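Local structure of endo-pectate lyase (Erwinia chrysanthemi, 3B4N) at residues E61-L66 with R71-A76. The protein is a calcium-dependent lyase that cleaves polygalacturonate by elimination and probably also acts on highly methylated pectins, working within the chain. Residues are numbered along the deposited sequence; the frame is centred on the assembly and turned at random.
Sequences ERIAVL and RTFKDA. With EDO (1,2-ethanediol), chain I.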
loop_
_atom_site.group_PDB
_atom_site.type_symbol
_atom_site.label_atom_id
_atom_site.label_comp_id
_atom_site.label_asym_id
_atom_site.label_seq_id
_atom_site.Cartn_x
_atom_site.Cartn_y
_atom_site.Cartn_z
ATOM N N GLU A 61 1.923 6.428 -27.188
ATOM C CA GLU A 61 2.797 5.345 -27.578
ATOM C C GLU A 61 3.171 4.500 -26.374
ATOM O O GLU A 61 3.287 4.999 -25.259
ATOM C CB GLU A 61 4.023 5.898 -28.283
ATOM C CG GLU A 61 3.640 6.473 -29.638
ATOM C CD GLU A 61 4.829 6.823 -30.490
ATOM O OE1 GLU A 61 5.744 5.978 -30.596
ATOM O OE2 GLU A 61 4.834 7.936 -31.061
ATOM N N ARG A 62 3.352 3.207 -26.603
ATOM C CA ARG A 62 3.648 2.304 -25.507
ATOM C C ARG A 62 5.034 2.500 -24.908
ATOM O O ARG A 62 6.022 2.604 -25.637
ATOM C CB ARG A 62 3.482 0.853 -25.966
ATOM C CG ARG A 62 3.232 -0.114 -24.819
ATOM C CD ARG A 62 3.036 -1.521 -25.337
ATOM N NE ARG A 62 4.249 -2.008 -25.976
ATOM C CZ ARG A 62 4.283 -3.049 -26.801
ATOM N NH1 ARG A 62 3.169 -3.710 -27.088
ATOM N NH2 ARG A 62 5.431 -3.417 -27.346
ATOM N N ILE A 63 5.091 2.572 -23.582
ATOM C CA ILE A 63 6.364 2.717 -22.889
ATOM C C ILE A 63 6.690 1.487 -22.054
ATOM O O ILE A 63 7.810 1.348 -21.577
ATOM C CB ILE A 63 6.419 3.982 -21.990
ATOM C CG1 ILE A 63 5.353 3.930 -20.892
ATOM C CG2 ILE A 63 6.264 5.221 -22.864
ATOM C CD1 ILE A 63 5.521 5.046 -19.844
ATOM N N ALA A 64 5.720 0.587 -21.879
ATOM C CA ALA A 64 5.979 -0.627 -21.114
ATOM C C ALA A 64 4.970 -1.742 -21.327
ATOM O O ALA A 64 3.805 -1.492 -21.622
ATOM C CB ALA A 64 6.059 -0.299 -19.607
ATOM N N VAL A 65 5.445 -2.978 -21.211
ATOM C CA VAL A 65 4.579 -4.153 -21.280
ATOM C C VAL A 65 4.814 -4.804 -19.919
ATOM O O VAL A 65 5.952 -5.162 -19.587
ATOM C CB VAL A 65 4.989 -5.142 -22.387
ATOM C CG1 VAL A 65 4.175 -6.430 -22.246
ATOM C CG2 VAL A 65 4.734 -4.521 -23.764
ATOM N N LEU A 66 3.742 -4.953 -19.143
ATOM C CA LEU A 66 3.824 -5.508 -17.793
ATOM C C LEU A 66 3.086 -6.820 -17.657
ATOM O O LEU A 66 2.267 -7.170 -18.505
ATOM C CB LEU A 66 3.229 -4.509 -16.796
ATOM C CG LEU A 66 3.745 -3.070 -16.924
ATOM C CD1 LEU A 66 2.960 -2.161 -16.001
ATOM C CD2 LEU A 66 5.240 -3.022 -16.613
ATOM N N ARG A 71 -0.256 -3.729 -10.303
ATOM C CA ARG A 71 -1.279 -2.700 -10.427
ATOM C C ARG A 71 -0.627 -1.331 -10.296
ATOM O O ARG A 71 -1.305 -0.319 -10.116
ATOM C CB ARG A 71 -2.368 -2.889 -9.365
ATOM C CG ARG A 71 -3.221 -4.145 -9.592
ATOM C CD ARG A 71 -4.054 -4.053 -10.868
ATOM N NE ARG A 71 -4.949 -5.205 -11.012
ATOM C CZ ARG A 71 -4.634 -6.347 -11.626
ATOM N NH1 ARG A 71 -3.438 -6.527 -12.175
ATOM N NH2 ARG A 71 -5.525 -7.324 -11.685
ATOM N N THR A 72 0.703 -1.310 -10.388
ATOM C CA THR A 72 1.450 -0.058 -10.300
ATOM C C THR A 72 2.585 -0.044 -11.321
ATOM O O THR A 72 3.008 -1.086 -11.830
ATOM C CB THR A 72 2.078 0.158 -8.898
ATOM O OG1 THR A 72 3.056 -0.862 -8.659
ATOM C CG2 THR A 72 1.004 0.138 -7.795
ATOM N N PHE A 73 3.081 1.151 -11.607
ATOM C CA PHE A 73 4.173 1.336 -12.554
ATOM C C PHE A 73 4.860 2.657 -12.252
ATOM O O PHE A 73 4.229 3.594 -11.770
ATOM C CB PHE A 73 3.636 1.384 -13.989
ATOM C CG PHE A 73 4.697 1.611 -15.025
ATOM C CD1 PHE A 73 5.597 0.601 -15.334
ATOM C CD2 PHE A 73 4.802 2.834 -15.682
ATOM C CE1 PHE A 73 6.593 0.793 -16.283
ATOM C CE2 PHE A 73 5.803 3.041 -16.641
ATOM C CZ PHE A 73 6.694 2.020 -16.939
ATOM N N LYS A 74 6.156 2.724 -12.508
ATOM C CA LYS A 74 6.870 3.973 -12.306
ATOM C C LYS A 74 7.600 4.367 -13.582
ATOM O O LYS A 74 8.249 3.544 -14.223
ATOM C CB LYS A 74 7.847 3.873 -11.132
ATOM C CG LYS A 74 9.024 2.965 -11.335
ATOM C CD LYS A 74 9.922 3.014 -10.098
ATOM C CE LYS A 74 11.174 2.175 -10.280
ATOM N NZ LYS A 74 10.856 0.746 -10.549
ATOM N N ASP A 75 7.442 5.630 -13.961
ATOM C CA ASP A 75 8.091 6.178 -15.145
ATOM C C ASP A 75 9.055 7.275 -14.711
ATOM O O ASP A 75 8.631 8.337 -14.261
ATOM C CB ASP A 75 7.054 6.768 -16.107
ATOM C CG ASP A 75 7.690 7.348 -17.359
ATOM O OD1 ASP A 75 7.022 8.120 -18.071
ATOM O OD2 ASP A 75 8.860 7.022 -17.634
ATOM N N ALA A 76 10.352 7.005 -14.842
ATOM C CA ALA A 76 11.384 7.968 -14.470
ATOM C C ALA A 76 12.079 8.537 -15.697
ATOM O O ALA A 76 13.103 9.208 -15.577
ATOM C CB ALA A 76 12.417 7.301 -13.570
HETATM C C1 EDO I . 8.271 -0.718 -26.032
HETATM O O1 EDO I . 7.267 -1.027 -27.143
HETATM C C2 EDO I . 7.634 -0.370 -24.686
HETATM O O2 EDO I . 6.609 -1.497 -24.334
#
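D75 OD1 is gripped by two groups, the hydroxyl of Y86 and NH1 of R51 (salt bridge), and I63 CD1 rests 3.9 Å from the same OD1. I63 CD1 also touches the F73 ring, 3.8 Å from F73 CE2. F73 carries most of the contact. Its CB points toward strand 61-66, and chi1 178° (CG anti to the backbone N) lays the ring's CD1 and CE1 side against L66 and A64. A64 CB packs obliquely on the ring, 3.5 Å from CE1 and nearly as close to CZ. L66 CD2 lies 3.9 Å from F73 CD1, L66 CD1 is equally close, and the two side chains cross at about a right angle. I63 and A64 both face V49 in a classic beta bulge, and both point toward strand 72-75. The two strands form the facing edges of a beta sandwich, fibronectin type III-like in its topology, that precedes the parallel beta-helix. No hydrogen bond joins the segments. R62 holds an ethanediol, probably from the crystallisation liquor. NE donates to O2 at 2.9 Å and NH2 to O1 at 3.0 Å. V65 CG2 sits over the centre of one guanidinium face, and NH1 forms a salt bridge with E48.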